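Side-chain contacts in fuculose-1-phosphate aldolase (Glaciozyma antarctica, PDB 4XXF), which belongs to the class II aldolase and adducin family, has an alpha/beta fold and binds a zinc ion through histidine side chains: residues E36-T41 / A195-L200; T47-E52 / A104-R109. All coordinates share one frame; numbering follows the deposited sequence.

Interaction 1. Residues E36-T41 / A195-L200; sequences EGFDHT and AWFIML
Phe38 reaches from a loop to Phe197 and Ile198 on helix 190-213. The loop follows helix 15-36 in this class II aldolase fold, and a Schellman motif ends that helix. Glu36 stands at the turn. Its CB sits 3.4 Å above the plane of the Phe38 ring, over the centre, so one face of the ring is covered by its own segment. Gly37 then takes positive phi (75°), as the Schellman motif needs, and the chain leaves the helix.

Phe38 carries the contact. Its CG lies anti to the carbonyl carbon (chi1 -68°), and this places the ring against Phe197 and Ile198. The contact is purely apolar. Phe38 CD2 comes to 3.8 Å from Phe197 CD1. The two rings meet obliquely, with centroids 5.4 Å apart and planes at 47°. Their side chains run past each other in opposite directions. Ile198 crosses the Phe38 side chain at about a right angle. Its CG1 lies in the ring plane at the edge, 3.8 Å from Phe38 CE2. Phe33 of helix 15-36 meets both rings, edge-to-face with that of Phe38, so three phenylalanines gather here. The backbone O of Phe38 accepts a hydrogen bond from Ser118 OG, and Ser118 lies between the zinc ligands His117 and His119 in sequence. The side chain of Phe197 is about 9 Å from a zinc ion.

Further on, the loop turns to the subunit interface. His40 packs on Tyr244 of a second subunit, and Thr41 N is hydrogen-bonded to OH of that tyrosine.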
loop_
_atom_site.group_PDB
_atom_site.type_symbol
_atom_site.label_atom_id
_atom_site.label_comp_id
_atom_site.label_asym_id
_atom_site.label_seq_id
_atom_site.Cartn_x
_atom_site.Cartn_y
_atom_site.Cartn_z
ATOM N N GLU A 36 4.482 0.077 -10.261
ATOM C CA GLU A 36 4.479 -1.028 -9.297
ATOM C C GLU A 36 5.301 -0.714 -8.048
ATOM O O GLU A 36 5.269 -1.474 -7.072
ATOM C CB GLU A 36 5.024 -2.305 -9.949
ATOM C CG GLU A 36 4.182 -2.827 -11.110
ATOM C CD GLU A 36 2.814 -3.324 -10.695
ATOM O OE1 GLU A 36 2.672 -3.887 -9.585
ATOM O OE2 GLU A 36 1.860 -3.168 -11.484
ATOM N N GLY A 37 6.056 0.380 -8.078
ATOM C CA GLY A 37 6.930 0.725 -6.967
ATOM C C GLY A 37 8.188 -0.117 -6.871
ATOM O O GLY A 37 8.760 -0.240 -5.783
ATOM N N PHE A 38 8.643 -0.668 -7.994
ATOM C CA PHE A 38 9.807 -1.548 -8.016
ATOM C C PHE A 38 11.119 -0.788 -7.954
ATOM O O PHE A 38 12.178 -1.395 -7.788
ATOM C CB PHE A 38 9.838 -2.404 -9.288
ATOM C CG PHE A 38 8.745 -3.435 -9.387
ATOM C CD1 PHE A 38 7.984 -3.829 -8.292
ATOM C CD2 PHE A 38 8.501 -4.031 -10.612
ATOM C CE1 PHE A 38 6.983 -4.799 -8.441
ATOM C CE2 PHE A 38 7.513 -4.983 -10.763
ATOM C CZ PHE A 38 6.756 -5.367 -9.681
ATOM N N ASP A 39 11.070 0.526 -8.145
ATOM C CA ASP A 39 12.302 1.303 -8.182
ATOM C C ASP A 39 12.679 1.812 -6.793
ATOM O O ASP A 39 11.858 1.891 -5.882
ATOM C CB ASP A 39 12.203 2.456 -9.199
ATOM C CG ASP A 39 10.933 3.303 -9.076
ATOM O OD1 ASP A 39 10.921 4.370 -9.732
ATOM O OD2 ASP A 39 9.950 2.946 -8.379
ATOM N N HIS A 40 13.961 2.097 -6.627
ATOM C CA HIS A 40 14.498 2.674 -5.400
ATOM C C HIS A 40 15.690 3.516 -5.814
ATOM O O HIS A 40 16.507 3.076 -6.639
ATOM C CB HIS A 40 14.892 1.576 -4.389
ATOM C CG HIS A 40 15.242 2.091 -3.016
ATOM N ND1 HIS A 40 14.385 2.863 -2.264
ATOM C CD2 HIS A 40 16.353 1.919 -2.256
ATOM C CE1 HIS A 40 14.949 3.147 -1.102
ATOM N NE2 HIS A 40 16.144 2.587 -1.072
ATOM N N THR A 41 15.763 4.731 -5.279
ATOM C CA THR A 41 16.798 5.720 -5.615
ATOM C C THR A 41 17.084 5.722 -7.127
ATOM O O THR A 41 16.151 5.799 -7.924
ATOM C CB THR A 41 18.101 5.506 -4.780
ATOM O OG1 THR A 41 18.755 4.294 -5.178
ATOM C CG2 THR A 41 17.775 5.462 -3.281
ATOM N N ALA A 195 7.301 -9.573 -17.429
ATOM C CA ALA A 195 6.437 -10.541 -16.760
ATOM C C ALA A 195 7.213 -11.311 -15.712
ATOM O O ALA A 195 6.747 -11.478 -14.584
ATOM C CB ALA A 195 5.808 -11.522 -17.754
ATOM N N TRP A 196 8.406 -11.777 -16.065
ATOM C CA TRP A 196 9.170 -12.561 -15.102
ATOM C C TRP A 196 9.553 -11.727 -13.877
ATOM O O TRP A 196 9.535 -12.238 -12.757
ATOM C CB TRP A 196 10.419 -13.173 -15.737
ATOM C CG TRP A 196 10.188 -13.960 -16.997
ATOM C CD1 TRP A 196 11.023 -13.982 -18.084
ATOM C CD2 TRP A 196 9.102 -14.858 -17.306
ATOM N NE1 TRP A 196 10.516 -14.819 -19.049
ATOM C CE2 TRP A 196 9.335 -15.357 -18.602
ATOM C CE3 TRP A 196 7.950 -15.278 -16.623
ATOM C CZ2 TRP A 196 8.486 -16.276 -19.216
ATOM C CZ3 TRP A 196 7.101 -16.184 -17.241
ATOM C CH2 TRP A 196 7.369 -16.664 -18.529
ATOM N N PHE A 197 9.869 -10.449 -14.069
ATOM C CA PHE A 197 10.209 -9.607 -12.926
ATOM C C PHE A 197 8.991 -9.397 -12.024
ATOM O O PHE A 197 9.088 -9.538 -10.803
ATOM C CB PHE A 197 10.784 -8.255 -13.372
ATOM C CG PHE A 197 11.544 -7.559 -12.283
ATOM C CD1 PHE A 197 10.873 -6.871 -11.281
ATOM C CD2 PHE A 197 12.922 -7.619 -12.229
ATOM C CE1 PHE A 197 11.565 -6.261 -10.247
ATOM C CE2 PHE A 197 13.612 -6.983 -11.209
ATOM C CZ PHE A 197 12.930 -6.312 -10.218
ATOM N N ILE A 198 7.848 -9.051 -12.611
ATOM C CA ILE A 198 6.619 -8.865 -11.840
ATOM C C ILE A 198 6.274 -10.133 -11.059
ATOM O O ILE A 198 5.923 -10.083 -9.868
ATOM C CB ILE A 198 5.439 -8.480 -12.760
ATOM C CG1 ILE A 198 5.632 -7.063 -13.299
ATOM C CG2 ILE A 198 4.114 -8.562 -12.019
ATOM C CD1 ILE A 198 4.716 -6.742 -14.493
ATOM N N MET A 199 6.361 -11.280 -11.727
ATOM C CA MET A 199 5.994 -12.535 -11.086
ATOM C C MET A 199 6.985 -12.934 -10.008
ATOM O O MET A 199 6.590 -13.497 -8.984
ATOM C CB MET A 199 5.844 -13.645 -12.130
ATOM C CG MET A 199 4.680 -13.379 -13.084
ATOM S SD MET A 199 4.499 -14.661 -14.343
ATOM C CE MET A 199 3.745 -15.976 -13.382
ATOM N N LEU A 200 8.267 -12.661 -10.224
ATOM C CA LEU A 200 9.280 -13.042 -9.238
ATOM C C LEU A 200 9.196 -12.143 -8.008
ATOM O O LEU A 200 9.272 -12.636 -6.882
ATOM C CB LEU A 200 10.685 -12.993 -9.853
ATOM C CG LEU A 200 11.843 -13.500 -8.993
ATOM C CD1 LEU A 200 11.584 -14.924 -8.529
ATOM C CD2 LEU A 200 13.113 -13.426 -9.804
#

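Interaction 2. Residues T47-E52 / A104-R109; sequences TVRDPE and AIHKAR
His106 is held by strand 45-49 through both its ring and its backbone: Thr47 bonds the imidazole, and Arg49 bonds the carbonyl. This is helix-on-sheet packing, with the end of helix 96-108 set against a strand of the central sheet. Thr47 OG1 and His106 NE2 are 2.9 Å apart in a hydrogen bond, and the hydroxyl lies in the plane of the imidazole, at its edge. The same hydroxyl is also bonded to ND1 of His102, one turn back on the helix.

Arg49 starts extended and bends at chi3 (-63°), which carries its guanidinium past the imidazole. The two flat groups stand nearly perpendicular, at 83°. His106 ND1 lies over one face of the guanidinium, 3.6 Å from Arg49 NH2. Both of these nitrogens are hydrogen-bonded to the carbonyl of Val112, just before strand 114-118. With NE2 bonded to Thr47 and ND1 to Val112 O, the ring is held at both nitrogens, which probably fixes its rotation. Arg49 NH1 bonds Lys54 O, so the guanidinium of this buried arginine bonds the carbonyls of His106, Val112 and Lys54. Arg109 O is 3.3 Å from Arg49 NH2. The bond from Arg49 NH2 to His106 O is 2.8 Å long and almost straight at 178°, with the oxygen in the guanidinium plane.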
loop_
_atom_site.group_PDB
_atom_site.type_symbol
_atom_site.label_atom_id
_atom_site.label_comp_id
_atom_site.label_asym_id
_atom_site.label_seq_id
_atom_site.Cartn_x
_atom_site.Cartn_y
_atom_site.Cartn_z
ATOM N N THR A 47 17.282 -2.804 -20.258
ATOM C CA THR A 47 17.927 -2.675 -21.557
ATOM C C THR A 47 17.188 -3.456 -22.629
ATOM O O THR A 47 16.532 -4.467 -22.340
ATOM C CB THR A 47 19.387 -3.180 -21.525
ATOM O OG1 THR A 47 19.428 -4.531 -21.041
ATOM C CG2 THR A 47 20.263 -2.296 -20.625
ATOM N N VAL A 48 17.270 -2.963 -23.864
ATOM C CA VAL A 48 16.840 -3.757 -25.008
ATOM C C VAL A 48 17.889 -3.647 -26.117
ATOM O O VAL A 48 18.428 -2.577 -26.403
ATOM C CB VAL A 48 15.424 -3.336 -25.522
ATOM C CG1 VAL A 48 15.422 -1.911 -26.059
ATOM C CG2 VAL A 48 14.927 -4.309 -26.582
ATOM N N ARG A 49 18.185 -4.787 -26.720
ATOM C CA ARG A 49 19.134 -4.839 -27.820
ATOM C C ARG A 49 18.577 -4.101 -29.026
ATOM O O ARG A 49 17.410 -4.282 -29.388
ATOM C CB ARG A 49 19.414 -6.290 -28.174
ATOM C CG ARG A 49 20.651 -6.517 -28.999
ATOM C CD ARG A 49 20.694 -7.949 -29.433
ATOM N NE ARG A 49 20.786 -8.931 -28.344
ATOM C CZ ARG A 49 21.931 -9.337 -27.787
ATOM N NH1 ARG A 49 23.082 -8.788 -28.149
ATOM N NH2 ARG A 49 21.934 -10.280 -26.860
ATOM N N ASP A 50 19.398 -3.266 -29.657
ATOM C CA ASP A 50 18.971 -2.603 -30.887
ATOM C C ASP A 50 18.720 -3.629 -31.983
ATOM O O ASP A 50 19.470 -4.596 -32.103
ATOM C CB ASP A 50 20.018 -1.588 -31.354
ATOM C CG ASP A 50 19.533 -0.759 -32.519
ATOM O OD1 ASP A 50 19.867 -1.102 -33.672
ATOM O OD2 ASP A 50 18.799 0.224 -32.271
ATOM N N PRO A 51 17.665 -3.427 -32.790
ATOM C CA PRO A 51 17.334 -4.446 -33.795
ATOM C C PRO A 51 18.228 -4.438 -35.022
ATOM O O PRO A 51 18.141 -5.366 -35.832
ATOM C CB PRO A 51 15.893 -4.093 -34.186
ATOM C CG PRO A 51 15.754 -2.639 -33.857
ATOM C CD PRO A 51 16.589 -2.428 -32.634
ATOM N N GLU A 52 19.065 -3.421 -35.178
ATOM C CA GLU A 52 19.942 -3.364 -36.345
ATOM C C GLU A 52 21.360 -3.810 -36.002
ATOM O O GLU A 52 21.979 -4.561 -36.755
ATOM C CB GLU A 52 19.956 -1.956 -36.933
ATOM C CG GLU A 52 20.763 -1.821 -38.203
ATOM C CD GLU A 52 20.495 -0.518 -38.918
ATOM O OE1 GLU A 52 20.074 0.452 -38.254
ATOM O OE2 GLU A 52 20.705 -0.469 -40.152
ATOM N N ALA A 104 27.334 -8.173 -20.261
ATOM C CA ALA A 104 27.889 -9.523 -20.163
ATOM C C ALA A 104 26.833 -10.576 -20.485
ATOM O O ALA A 104 27.111 -11.532 -21.202
ATOM C CB ALA A 104 28.478 -9.772 -18.778
ATOM N N ILE A 105 25.615 -10.404 -19.979
ATOM C CA ILE A 105 24.558 -11.360 -20.294
ATOM C C ILE A 105 24.157 -11.316 -21.781
ATOM O O ILE A 105 24.029 -12.366 -22.417
ATOM C CB ILE A 105 23.310 -11.121 -19.417
ATOM C CG1 ILE A 105 23.641 -11.348 -17.939
ATOM C CG2 ILE A 105 22.161 -12.025 -19.879
ATOM C CD1 ILE A 105 22.583 -10.780 -16.986
ATOM N N HIS A 106 23.936 -10.113 -22.323
ATOM C CA HIS A 106 23.591 -9.964 -23.746
ATOM C C HIS A 106 24.660 -10.616 -24.650
ATOM O O HIS A 106 24.345 -11.179 -25.703
ATOM C CB HIS A 106 23.440 -8.478 -24.143
ATOM C CG HIS A 106 22.179 -7.810 -23.669
ATOM N ND1 HIS A 106 20.922 -8.144 -24.127
ATOM C CD2 HIS A 106 22.006 -6.748 -22.846
ATOM C CE1 HIS A 106 20.025 -7.351 -23.564
ATOM N NE2 HIS A 106 20.657 -6.492 -22.780
ATOM N N LYS A 107 25.926 -10.532 -24.246
ATOM C CA LYS A 107 27.019 -11.090 -25.034
ATOM C C LYS A 107 26.994 -12.610 -24.991
ATOM O O LYS A 107 27.203 -13.272 -26.006
ATOM C CB LYS A 107 28.359 -10.573 -24.521
ATOM C CG LYS A 107 29.543 -10.955 -25.394
ATOM C CD LYS A 107 30.858 -10.859 -24.627
ATOM C CE LYS A 107 31.047 -9.485 -24.009
ATOM N NZ LYS A 107 31.548 -9.564 -22.603
ATOM N N ALA A 108 26.717 -13.154 -23.807
ATOM C CA ALA A 108 26.708 -14.597 -23.595
ATOM C C ALA A 108 25.505 -15.251 -24.256
ATOM O O ALA A 108 25.587 -16.375 -24.742
ATOM C CB ALA A 108 26.718 -14.914 -22.111
ATOM N N ARG A 109 24.378 -14.545 -24.243
ATOM C CA ARG A 109 23.128 -15.108 -24.748
ATOM C C ARG A 109 22.488 -14.253 -25.837
ATOM O O ARG A 109 21.743 -13.319 -25.539
ATOM C CB ARG A 109 22.154 -15.307 -23.592
ATOM C CG ARG A 109 22.676 -16.298 -22.564
ATOM C CD ARG A 109 21.730 -16.467 -21.386
ATOM N NE ARG A 109 20.356 -16.774 -21.790
ATOM C CZ ARG A 109 19.361 -16.942 -20.928
ATOM N NH1 ARG A 109 19.599 -16.877 -19.625
ATOM N NH2 ARG A 109 18.135 -17.179 -21.367
#

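From the N terminus, helix 15-36 leads into 36-41, the first half of interaction 1. The chain then enters strand 45-49; its last residues and the turn after it, 47-52, open interaction 2. Interaction 2 closes first, at 104-109 on helix 96-108. Interaction 1 closes much later, at 195-200 on helix 190-213. The shorter loop therefore lies wholly within the longer one, and the two do not cross. Interaction 1 ties the loop after helix 15-36 to helix 190-213. Interaction 2 ties a sheet strand to helix 96-108. Their centres are 21 Å apart and they do not touch. Strand 114-118, next to 45-49 in the sheet, has side chains against Phe197.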